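Local coordinates for putative SnoaL-like polyketide cyclase (Shewanella putrefaciens, PDB 3GZB), which may act as a polyketide cyclase of the SnoaL-like kind within the NTF2 clan, though its substrate is not established, at residues A[22-28]-A[128-133]; A[45-51]-A[61-67]; A[120-126]-A[137-143]. The contacts are given in a common frame with arbitrary orientation. Residues are numbered along the deposited sequence.

In the fold
Three contacts illustrate how an NTF2-like fold builds a curved sheet and packs helices against it. Near the N terminus, helix 21-34 enters contact 1, whose loop closes only when the chain reaches 128-133, at the end of strand 115-129. Nested within that long loop, contact 2 closes a short one, joining 45-51 to 61-67 where strand 58-61 turns into helix 63-73. Contact 3 begins after contact 2 is complete and crosses contact 1: its segment 120-126 precedes 128-133 on the same strand, and 137-143 returns beside it. Leu126 packs on Ala26, connecting contacts 3 and 1; strand 50-53 lies parallel to 134-142, bringing contact 2 alongside contact 3.

Contact 1 (A[22-28]-A[128-133])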
loop_
_atom_site.group_PDB
_atom_site.type_symbol
_atom_site.label_atom_id
_atom_site.label_comp_id
_atom_site.label_asym_id
_atom_site.label_seq_id
_atom_site.Cartn_x
_atom_site.Cartn_y
_atom_site.Cartn_z
ATOM N N GLU A 22 6.973 12.589 -9.959
ATOM C CA GLU A 22 7.150 11.895 -8.679
ATOM C C GLU A 22 7.256 10.384 -8.898
ATOM O O GLU A 22 8.097 9.699 -8.357
ATOM C CB GLU A 22 5.963 12.228 -7.743
ATOM C CG GLU A 22 5.845 13.702 -7.454
ATOM C CD GLU A 22 4.983 14.504 -8.395
ATOM O OE1 GLU A 22 4.695 14.115 -9.558
ATOM O OE2 GLU A 22 4.573 15.612 -7.941
ATOM N N GLN A 23 6.395 9.859 -9.771
ATOM C CA GLN A 23 6.521 8.454 -10.172
ATOM C C GLN A 23 7.840 8.160 -10.903
ATOM O O GLN A 23 8.451 7.135 -10.639
ATOM C CB GLN A 23 5.320 8.015 -10.988
ATOM C CG GLN A 23 3.981 8.014 -10.230
ATOM C CD GLN A 23 2.842 7.518 -11.108
ATOM O OE1 GLN A 23 3.047 6.744 -12.037
ATOM N NE2 GLN A 23 1.617 7.976 -10.811
ATOM N N GLN A 24 8.302 9.063 -11.770
ATOM C CA GLN A 24 9.523 8.833 -12.529
ATOM C C GLN A 24 10.695 8.711 -11.572
ATOM O O GLN A 24 11.568 7.872 -11.768
ATOM C CB GLN A 24 9.755 9.959 -13.542
ATOM C CG GLN A 24 8.773 10.009 -14.690
ATOM C CD GLN A 24 9.171 10.966 -15.771
ATOM O OE1 GLN A 24 10.355 10.979 -16.192
ATOM N NE2 GLN A 24 8.213 11.763 -16.236
ATOM N N LEU A 25 10.694 9.529 -10.546
ATOM C CA LEU A 25 11.779 9.448 -9.569
ATOM C C LEU A 25 11.723 8.155 -8.754
ATOM O O LEU A 25 12.747 7.547 -8.478
ATOM C CB LEU A 25 11.804 10.684 -8.662
ATOM C CG LEU A 25 13.037 10.837 -7.758
ATOM C CD1 LEU A 25 14.350 10.964 -8.595
ATOM C CD2 LEU A 25 12.880 12.029 -6.794
ATOM N N ALA A 26 10.510 7.721 -8.396
ATOM C CA ALA A 26 10.337 6.477 -7.707
ATOM C C ALA A 26 10.902 5.337 -8.522
ATOM O O ALA A 26 11.505 4.432 -7.942
ATOM C CB ALA A 26 8.840 6.227 -7.431
ATOM N N VAL A 27 10.697 5.333 -9.843
ATOM C CA VAL A 27 11.248 4.283 -10.682
ATOM C C VAL A 27 12.783 4.218 -10.559
ATOM O O VAL A 27 13.382 3.124 -10.426
ATOM C CB VAL A 27 10.810 4.433 -12.137
ATOM C CG1 VAL A 27 11.511 3.432 -13.058
ATOM C CG2 VAL A 27 9.255 4.312 -12.267
ATOM N N LYS A 28 13.450 5.354 -10.613
ATOM C CA LYS A 28 14.921 5.409 -10.463
ATOM C C LYS A 28 15.376 4.800 -9.145
ATOM O O LYS A 28 16.328 4.010 -9.095
ATOM C CB LYS A 28 15.412 6.858 -10.557
ATOM C CG LYS A 28 15.095 7.518 -11.912
ATOM C CD LYS A 28 15.917 8.735 -12.115
ATOM C CE LYS A 28 15.909 9.197 -13.554
ATOM N NZ LYS A 28 16.967 10.212 -13.713
ATOM N N LEU A 128 8.615 11.415 -1.128
ATOM C CA LEU A 128 9.731 12.009 -1.794
ATOM C C LEU A 128 9.858 13.488 -1.455
ATOM O O LEU A 128 8.855 14.192 -1.264
ATOM C CB LEU A 128 9.556 11.889 -3.309
ATOM C CG LEU A 128 9.391 10.427 -3.777
ATOM C CD1 LEU A 128 9.040 10.423 -5.264
ATOM C CD2 LEU A 128 10.571 9.619 -3.525
ATOM N N ASP A 129 11.112 13.934 -1.390
ATOM C CA ASP A 129 11.474 15.372 -1.362
ATOM C C ASP A 129 12.009 15.672 -2.753
ATOM O O ASP A 129 13.162 15.319 -3.102
ATOM C CB ASP A 129 12.502 15.578 -0.241
ATOM C CG ASP A 129 13.145 16.968 -0.244
ATOM O OD1 ASP A 129 12.835 17.787 -1.125
ATOM O OD2 ASP A 129 14.005 17.190 0.655
HETATM N N MSE A 130 11.133 16.264 -3.585
HETATM C CA MSE A 130 11.434 16.459 -4.994
HETATM C C MSE A 130 12.578 17.474 -5.184
HETATM O O MSE A 130 13.438 17.264 -6.031
HETATM C CB MSE A 130 10.182 16.798 -5.817
HETATM C CG MSE A 130 9.096 15.757 -5.781
HETATM SE SE MSE A 130 9.671 14.091 -6.556
HETATM C CE MSE A 130 9.903 14.676 -8.315
ATOM N N LEU A 131 12.640 18.506 -4.358
ATOM C CA LEU A 131 13.725 19.515 -4.467
ATOM C C LEU A 131 15.099 18.867 -4.311
ATOM O O LEU A 131 16.007 19.142 -5.081
ATOM C CB LEU A 131 13.515 20.598 -3.410
ATOM C CG LEU A 131 14.643 21.627 -3.272
ATOM C CD1 LEU A 131 14.698 22.472 -4.524
ATOM C CD2 LEU A 131 14.445 22.468 -2.023
ATOM N N ASN A 132 15.238 17.990 -3.317
ATOM C CA ASN A 132 16.529 17.388 -3.014
ATOM C C ASN A 132 16.721 15.997 -3.598
ATOM O O ASN A 132 17.728 15.365 -3.341
ATOM C CB ASN A 132 16.709 17.379 -1.495
ATOM C CG ASN A 132 16.795 18.757 -0.923
ATOM O OD1 ASN A 132 17.728 19.491 -1.269
ATOM N ND2 ASN A 132 15.836 19.152 -0.084
ATOM N N ARG A 133 15.734 15.506 -4.363
ATOM C CA ARG A 133 15.830 14.206 -5.013
ATOM C C ARG A 133 16.078 13.084 -3.948
ATOM O O ARG A 133 16.975 12.248 -4.117
ATOM C CB ARG A 133 16.934 14.218 -6.076
ATOM C CG ARG A 133 16.669 13.357 -7.249
ATOM C CD ARG A 133 17.714 13.603 -8.356
ATOM N NE ARG A 133 17.482 12.720 -9.488
ATOM C CZ ARG A 133 17.877 11.455 -9.567
ATOM N NH1 ARG A 133 18.533 10.840 -8.579
ATOM N NH2 ARG A 133 17.580 10.776 -10.654
#
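In this NTF2-like fold the N-terminal helix 21-34 packs against the curved sheet, and here its first turns meet the end of strand 115-129 and the turn that leads into strand 134-142. The apolar part centres on Leu25, whose CA-to-CB bond points toward the turn. Its CD2 lies 3.8 Å from SE of Met130, a selenomethionine, while its CB is 4.4 Å from Leu128 CD1. The Leu128 methyl also reaches the helix backbone, with CD1 3.3 Å from Glu22 O. Met130 covers the preceding helical turn, its CE 3.9 Å from Glu22 CA and its SE 3.9 Å from Glu22 CG. Val94 of strand 93-103 extends this packing beneath Glu22, Ala26 and Leu128.

Polar order is internal to the turn. Asp129 OD1 accepts from Asn132 N at 3.3 Å in an Asx motif, and Asp129 OD2 accepts from Asn132 ND2 at 2.8 Å. Arg133 then adopts a left-handed backbone conformation as the chain reverses.

At the exposed margin, Lys28 and Arg133 extend past Leu25. Leu25 CD1 sits over one face of the Arg133 guanidinium and lies 3.6 Å from Arg133 CG. In the conformers given here, one of two deposited for each residue, Lys28 CD is 3.0 Å from Arg133 NH2; Lys28 NZ is 3.2 Å from Arg133 NH2, not a hydrogen bond, since both nitrogens are donors of like charge.

Contact 2 (A[45-51]-A[61-67])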
loop_
_atom_site.group_PDB
_atom_site.type_symbol
_atom_site.label_atom_id
_atom_site.label_comp_id
_atom_site.label_asym_id
_atom_site.label_seq_id
_atom_site.Cartn_x
_atom_site.Cartn_y
_atom_site.Cartn_z
ATOM N N TYR A 45 19.163 9.260 0.216
ATOM C CA TYR A 45 18.941 9.313 1.655
ATOM C C TYR A 45 19.741 10.436 2.307
ATOM O O TYR A 45 20.824 10.835 1.821
ATOM C CB TYR A 45 19.378 8.000 2.349
ATOM C CG TYR A 45 18.672 6.747 1.916
ATOM C CD1 TYR A 45 17.322 6.732 1.630
ATOM C CD2 TYR A 45 19.378 5.551 1.805
ATOM C CE1 TYR A 45 16.676 5.557 1.273
ATOM C CE2 TYR A 45 18.761 4.376 1.433
ATOM C CZ TYR A 45 17.397 4.379 1.142
ATOM O OH TYR A 45 16.810 3.170 0.800
ATOM N N ASN A 46 19.225 10.945 3.407
ATOM C CA ASN A 46 20.028 11.715 4.368
ATOM C C ASN A 46 19.858 11.207 5.782
ATOM O O ASN A 46 19.292 10.118 5.974
ATOM C CB ASN A 46 19.764 13.219 4.233
ATOM C CG ASN A 46 18.475 13.653 4.837
ATOM O OD1 ASN A 46 17.645 12.858 5.302
ATOM N ND2 ASN A 46 18.285 14.977 4.863
ATOM N N ARG A 47 20.378 11.911 6.781
ATOM C CA ARG A 47 20.354 11.408 8.145
ATOM C C ARG A 47 18.922 11.250 8.718
ATOM O O ARG A 47 18.752 10.568 9.724
ATOM C CB ARG A 47 21.179 12.334 9.066
ATOM C CG ARG A 47 20.580 13.691 9.293
ATOM C CD ARG A 47 21.564 14.539 10.100
ATOM N NE ARG A 47 21.054 15.816 10.574
ATOM C CZ ARG A 47 21.742 16.597 11.413
ATOM N NH1 ARG A 47 22.946 16.210 11.835
ATOM N NH2 ARG A 47 21.243 17.756 11.836
ATOM N N ASP A 48 17.930 11.855 8.068
ATOM C CA ASP A 48 16.552 11.809 8.537
ATOM C C ASP A 48 15.714 10.796 7.762
ATOM O O ASP A 48 14.570 10.569 8.139
ATOM C CB ASP A 48 15.871 13.186 8.389
ATOM C CG ASP A 48 16.552 14.279 9.257
ATOM O OD1 ASP A 48 16.906 13.984 10.409
ATOM O OD2 ASP A 48 16.727 15.379 8.713
ATOM N N SER A 49 16.245 10.190 6.703
ATOM C CA SER A 49 15.423 9.258 5.910
ATOM C C SER A 49 15.032 8.041 6.755
ATOM O O SER A 49 15.828 7.583 7.560
ATOM C CB SER A 49 16.178 8.781 4.647
ATOM O OG SER A 49 16.488 9.841 3.762
ATOM N N ILE A 50 13.835 7.533 6.505
ATOM C CA ILE A 50 13.292 6.401 7.222
ATOM C C ILE A 50 13.021 5.267 6.237
ATOM O O ILE A 50 12.456 5.493 5.147
ATOM C CB ILE A 50 11.996 6.776 7.878
ATOM C CG1 ILE A 50 12.242 7.787 8.998
ATOM C CG2 ILE A 50 11.284 5.534 8.476
ATOM C CD1 ILE A 50 10.985 8.463 9.438
ATOM N N PHE A 51 13.442 4.040 6.589
ATOM C CA PHE A 51 13.043 2.810 5.907
ATOM C C PHE A 51 12.230 2.019 6.948
ATOM O O PHE A 51 12.798 1.621 7.988
ATOM C CB PHE A 51 14.281 2.028 5.434
ATOM C CG PHE A 51 13.969 0.917 4.458
ATOM C CD1 PHE A 51 13.316 -0.227 4.882
ATOM C CD2 PHE A 51 14.316 1.025 3.124
ATOM C CE1 PHE A 51 13.003 -1.241 3.980
ATOM C CE2 PHE A 51 14.003 -0.001 2.234
ATOM C CZ PHE A 51 13.345 -1.101 2.684
ATOM N N THR A 61 16.295 4.534 10.872
ATOM C CA THR A 61 16.394 5.962 10.620
ATOM C C THR A 61 17.827 6.347 10.335
ATOM O O THR A 61 18.707 6.164 11.172
ATOM C CB THR A 61 15.849 6.829 11.748
ATOM O OG1 THR A 61 14.464 6.542 11.983
ATOM C CG2 THR A 61 15.972 8.311 11.393
ATOM N N GLY A 62 18.025 6.996 9.194
ATOM C CA GLY A 62 19.332 7.482 8.774
ATOM C C GLY A 62 19.891 6.681 7.609
ATOM O O GLY A 62 20.043 5.475 7.676
ATOM N N GLY A 63 20.280 7.367 6.539
ATOM C CA GLY A 63 20.769 6.685 5.345
ATOM C C GLY A 63 21.900 5.718 5.581
ATOM O O GLY A 63 21.934 4.652 4.968
ATOM N N ARG A 64 22.864 6.044 6.454
ATOM C CA ARG A 64 23.957 5.108 6.697
ATOM C C ARG A 64 23.467 3.804 7.356
ATOM O O ARG A 64 23.938 2.721 7.051
ATOM C CB ARG A 64 25.102 5.743 7.480
ATOM C CG ARG A 64 25.632 6.953 6.781
ATOM C CD ARG A 64 26.863 7.498 7.490
ATOM N NE ARG A 64 27.268 8.747 6.839
ATOM C CZ ARG A 64 27.983 8.783 5.718
ATOM N NH1 ARG A 64 28.389 7.662 5.128
ATOM N NH2 ARG A 64 28.265 9.973 5.198
ATOM N N PHE A 65 22.536 3.908 8.277
ATOM C CA PHE A 65 21.994 2.718 8.930
ATOM C C PHE A 65 21.128 1.905 7.949
ATOM O O PHE A 65 21.139 0.665 8.006
ATOM C CB PHE A 65 21.124 3.171 10.103
ATOM C CG PHE A 65 21.861 3.771 11.285
ATOM C CD1 PHE A 65 23.221 3.955 11.340
ATOM C CD2 PHE A 65 21.135 4.220 12.366
ATOM C CE1 PHE A 65 23.860 4.519 12.456
ATOM C CE2 PHE A 65 21.760 4.798 13.470
ATOM C CZ PHE A 65 23.117 4.949 13.514
ATOM N N ILE A 66 20.396 2.589 7.086
ATOM C CA ILE A 66 19.555 1.909 6.100
ATOM C C ILE A 66 20.456 1.121 5.128
ATOM O O ILE A 66 20.228 -0.059 4.890
ATOM C CB ILE A 66 18.639 2.883 5.343
ATOM C CG1 ILE A 66 17.700 3.585 6.290
ATOM C CG2 ILE A 66 17.921 2.165 4.180
ATOM C CD1 ILE A 66 16.992 4.816 5.662
ATOM N N ILE A 67 21.489 1.783 4.597
ATOM C CA ILE A 67 22.368 1.125 3.617
ATOM C C ILE A 67 23.053 -0.088 4.231
ATOM O O ILE A 67 23.186 -1.147 3.611
ATOM C CB ILE A 67 23.381 2.103 2.990
ATOM C CG1 ILE A 67 22.654 3.156 2.128
ATOM C CG2 ILE A 67 24.488 1.361 2.161
ATOM C CD1 ILE A 67 22.164 2.669 0.759
#
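Ile66, in the first turn of helix 63-73, supplies the apolar centre. Its side chain points toward 45-51 and fits among Tyr45, Ser49 and Phe51: Ile66 CG2 is 3.6 Å from Tyr45 CE2 and 3.9 Å from Phe51 CB, and Ile66 CD1 lies over one face of the Tyr45 ring and 4.2 Å from Ser49 CB. Ile67 adds a methyl at the edge of the same ring, with its CD1 3.9 Å from Tyr45 CE2. Tyr45 OH is hydrogen-bonded to Tyr29 OH.

Beyond this centre come two glycines, each for its own reason. Close packing calls for Gly63: its CA rests 3.6 Å from Tyr45 CB, and a beta carbon on Gly63 would clash with that atom. For Gly62, at the N-cap position, the cause is backbone conformation: at its phi/psi of 109/127° a side chain would be jammed against the preceding carbonyl.

Two backbone hydrogen bonds fasten the junction, Gly62 N to Ser49 O at 2.8 Å and Gly63 N to Asn46 O at 3.0 Å. Ile50 and Thr61 form an antiparallel non-hydrogen-bonded pair. At the polar edge, a type I turn runs from Asn46 to Ser49; Asn46 OD1 accepts from Asp48 N at 3.0 Å in an Asx turn, and Ser49 OG accepts from Asn46 N at 3.0 Å while also bonding Val135 O.

Strands 50-53 and 58-61 thus form a beta hairpin, followed through the N-cap residue Gly62 by helix 63-73, as part of the alpha+beta architecture of the NTF2-like fold.

Contact 3 (A[120-126]-A[137-143]); sequences IPAVTSL and EHVDLID
Thr124 OG1 (chi1 m) donates to Asp140 OD1 (chi1 -85°, m) at 2.7 Å and is also hydrogen-bonded to Tyr100 OH; His138 NE2 donates to the same Asp140 OD1 at 2.8 Å, and His138 ND1 bonds Tyr29 OH. Strands 120-126 and 137-142 are extended (phi/psi mostly near -120/130°) and antiparallel, their axes 4.8 Å apart at 164°. Val123 pairs with Leu141 (N to O 3.0 Å, O to N 2.8 Å) and Ser125 with Val139 (both N to O distances 2.9 Å) as hydrogen-bonded pairs; Ala122-Ile142, Thr124-Asp140 and Leu126-His138 are non-hydrogen-bonded. Asp143 N reaches Pro121 O at 2.9 Å. A water bonds Val139 O (3.0 Å) and, weakly, Val123 O (3.1 Å).

On the Thr124 face, Leu126 (m, t) sets CD2 4.0 Å from the centroid of the His138 ring (chi1 t), a CH-pi contact. This hairpin is characteristic of the NTF2-like sheet: strands 93-103 and 50-53 flank it, helix 21-34 covers Leu126 and His138, and Val123 and Leu141 pack on the second subunit.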
loop_
_atom_site.group_PDB
_atom_site.type_symbol
_atom_site.label_atom_id
_atom_site.label_comp_id
_atom_site.label_asym_id
_atom_site.label_seq_id
_atom_site.Cartn_x
_atom_site.Cartn_y
_atom_site.Cartn_z
ATOM N N ILE A 120 6.574 -12.472 -4.042
ATOM C CA ILE A 120 6.036 -12.053 -2.752
ATOM C C ILE A 120 5.131 -10.822 -2.919
ATOM O O ILE A 120 5.585 -9.764 -3.312
ATOM C CB ILE A 120 7.170 -11.687 -1.779
ATOM C CG1 ILE A 120 8.245 -12.774 -1.712
ATOM C CG2 ILE A 120 6.573 -11.360 -0.389
ATOM C CD1 ILE A 120 9.517 -12.443 -0.867
ATOM N N PRO A 121 3.824 -10.967 -2.656
ATOM C CA PRO A 121 2.947 -9.760 -2.745
ATOM C C PRO A 121 3.406 -8.664 -1.784
ATOM O O PRO A 121 3.871 -8.967 -0.678
ATOM C CB PRO A 121 1.554 -10.308 -2.387
ATOM C CG PRO A 121 1.660 -11.800 -2.653
ATOM C CD PRO A 121 3.080 -12.179 -2.314
ATOM N N ALA A 122 3.220 -7.396 -2.201
ATOM C CA ALA A 122 3.650 -6.235 -1.423
ATOM C C ALA A 122 3.027 -4.960 -1.869
ATOM O O ALA A 122 2.609 -4.814 -3.007
ATOM C CB ALA A 122 5.174 -6.098 -1.523
ATOM N N VAL A 123 2.971 -4.022 -0.925
ATOM C CA VAL A 123 2.721 -2.624 -1.164
ATOM C C VAL A 123 3.923 -1.892 -0.638
ATOM O O VAL A 123 4.348 -2.082 0.516
ATOM C CB VAL A 123 1.461 -2.169 -0.450
ATOM C CG1 VAL A 123 1.178 -0.669 -0.667
ATOM C CG2 VAL A 123 0.258 -3.040 -0.910
ATOM N N THR A 124 4.475 -1.025 -1.462
ATOM C CA THR A 124 5.607 -0.139 -1.094
ATOM C C THR A 124 5.179 1.306 -1.367
ATOM O O THR A 124 4.668 1.597 -2.468
ATOM C CB THR A 124 6.850 -0.477 -1.925
ATOM O OG1 THR A 124 7.265 -1.792 -1.533
ATOM C CG2 THR A 124 7.994 0.537 -1.718
ATOM N N SER A 125 5.356 2.210 -0.403
ATOM C CA SER A 125 5.126 3.614 -0.635
ATOM C C SER A 125 6.396 4.368 -0.385
ATOM O O SER A 125 7.214 4.035 0.486
ATOM C CB SER A 125 3.981 4.165 0.207
ATOM O OG SER A 125 4.286 4.105 1.610
ATOM N N LEU A 126 6.581 5.441 -1.143
ATOM C CA LEU A 126 7.709 6.365 -1.001
ATOM C C LEU A 126 7.175 7.770 -0.823
ATOM O O LEU A 126 6.374 8.240 -1.644
ATOM C CB LEU A 126 8.630 6.331 -2.227
ATOM C CG LEU A 126 9.166 4.974 -2.664
ATOM C CD1 LEU A 126 9.994 5.121 -3.955
ATOM C CD2 LEU A 126 9.970 4.345 -1.561
ATOM N N GLU A 137 10.719 8.837 3.348
ATOM C CA GLU A 137 10.176 7.648 4.016
ATOM C C GLU A 137 9.823 6.601 2.999
ATOM O O GLU A 137 9.059 6.848 2.064
ATOM C CB GLU A 137 8.934 7.962 4.855
ATOM C CG GLU A 137 8.505 6.815 5.771
ATOM C CD GLU A 137 7.343 7.130 6.736
ATOM O OE1 GLU A 137 6.555 8.109 6.535
ATOM O OE2 GLU A 137 7.212 6.342 7.712
ATOM N N HIS A 138 10.379 5.412 3.206
ATOM C CA HIS A 138 10.078 4.202 2.441
ATOM C C HIS A 138 9.336 3.275 3.379
ATOM O O HIS A 138 9.874 2.912 4.441
ATOM C CB HIS A 138 11.389 3.609 1.953
ATOM C CG HIS A 138 11.274 2.306 1.219
ATOM N ND1 HIS A 138 12.210 1.914 0.299
ATOM C CD2 HIS A 138 10.353 1.308 1.267
ATOM C CE1 HIS A 138 11.886 0.724 -0.181
ATOM N NE2 HIS A 138 10.751 0.324 0.381
ATOM N N VAL A 139 8.070 2.962 3.057
ATOM C CA VAL A 139 7.280 2.017 3.872
ATOM C C VAL A 139 6.996 0.760 3.072
ATOM O O VAL A 139 6.439 0.878 1.945
ATOM C CB VAL A 139 5.962 2.606 4.333
ATOM C CG1 VAL A 139 5.187 1.575 5.174
ATOM C CG2 VAL A 139 6.185 3.900 5.148
ATOM N N ASP A 140 7.359 -0.410 3.606
ATOM C CA ASP A 140 7.047 -1.679 3.019
ATOM C C ASP A 140 5.985 -2.427 3.809
ATOM O O ASP A 140 6.031 -2.465 5.039
ATOM C CB ASP A 140 8.259 -2.588 2.925
ATOM C CG ASP A 140 9.103 -2.366 1.682
ATOM O OD1 ASP A 140 8.731 -1.599 0.751
ATOM O OD2 ASP A 140 10.218 -3.005 1.656
ATOM N N LEU A 141 5.035 -2.996 3.079
ATOM C CA LEU A 141 4.037 -3.918 3.623
ATOM C C LEU A 141 4.166 -5.210 2.844
ATOM O O LEU A 141 3.629 -5.328 1.734
ATOM C CB LEU A 141 2.617 -3.331 3.494
ATOM C CG LEU A 141 2.296 -2.063 4.262
ATOM C CD1 LEU A 141 0.946 -1.486 3.812
ATOM C CD2 LEU A 141 2.329 -2.309 5.761
ATOM N N ILE A 142 4.920 -6.164 3.387
ATOM C CA ILE A 142 5.318 -7.388 2.671
ATOM C C ILE A 142 4.478 -8.548 3.143
ATOM O O ILE A 142 4.272 -8.724 4.359
ATOM C CB ILE A 142 6.769 -7.704 2.962
ATOM C CG1 ILE A 142 7.694 -6.537 2.621
ATOM C CG2 ILE A 142 7.272 -8.966 2.232
ATOM C CD1 ILE A 142 7.661 -6.034 1.212
ATOM N N ASP A 143 4.000 -9.380 2.196
ATOM C CA ASP A 143 3.223 -10.584 2.540
ATOM C C ASP A 143 4.161 -11.771 2.816
ATOM O O ASP A 143 4.380 -12.664 1.984
ATOM C CB ASP A 143 2.220 -10.911 1.394
ATOM C CG ASP A 143 1.331 -12.092 1.668
ATOM O OD1 ASP A 143 1.411 -12.716 2.736
ATOM O OD2 ASP A 143 0.566 -12.389 0.729
HETATM O O HOH W 1 3.506 0.444 2.089
HETATM O O HOH W 2 6.032 6.182 2.359
#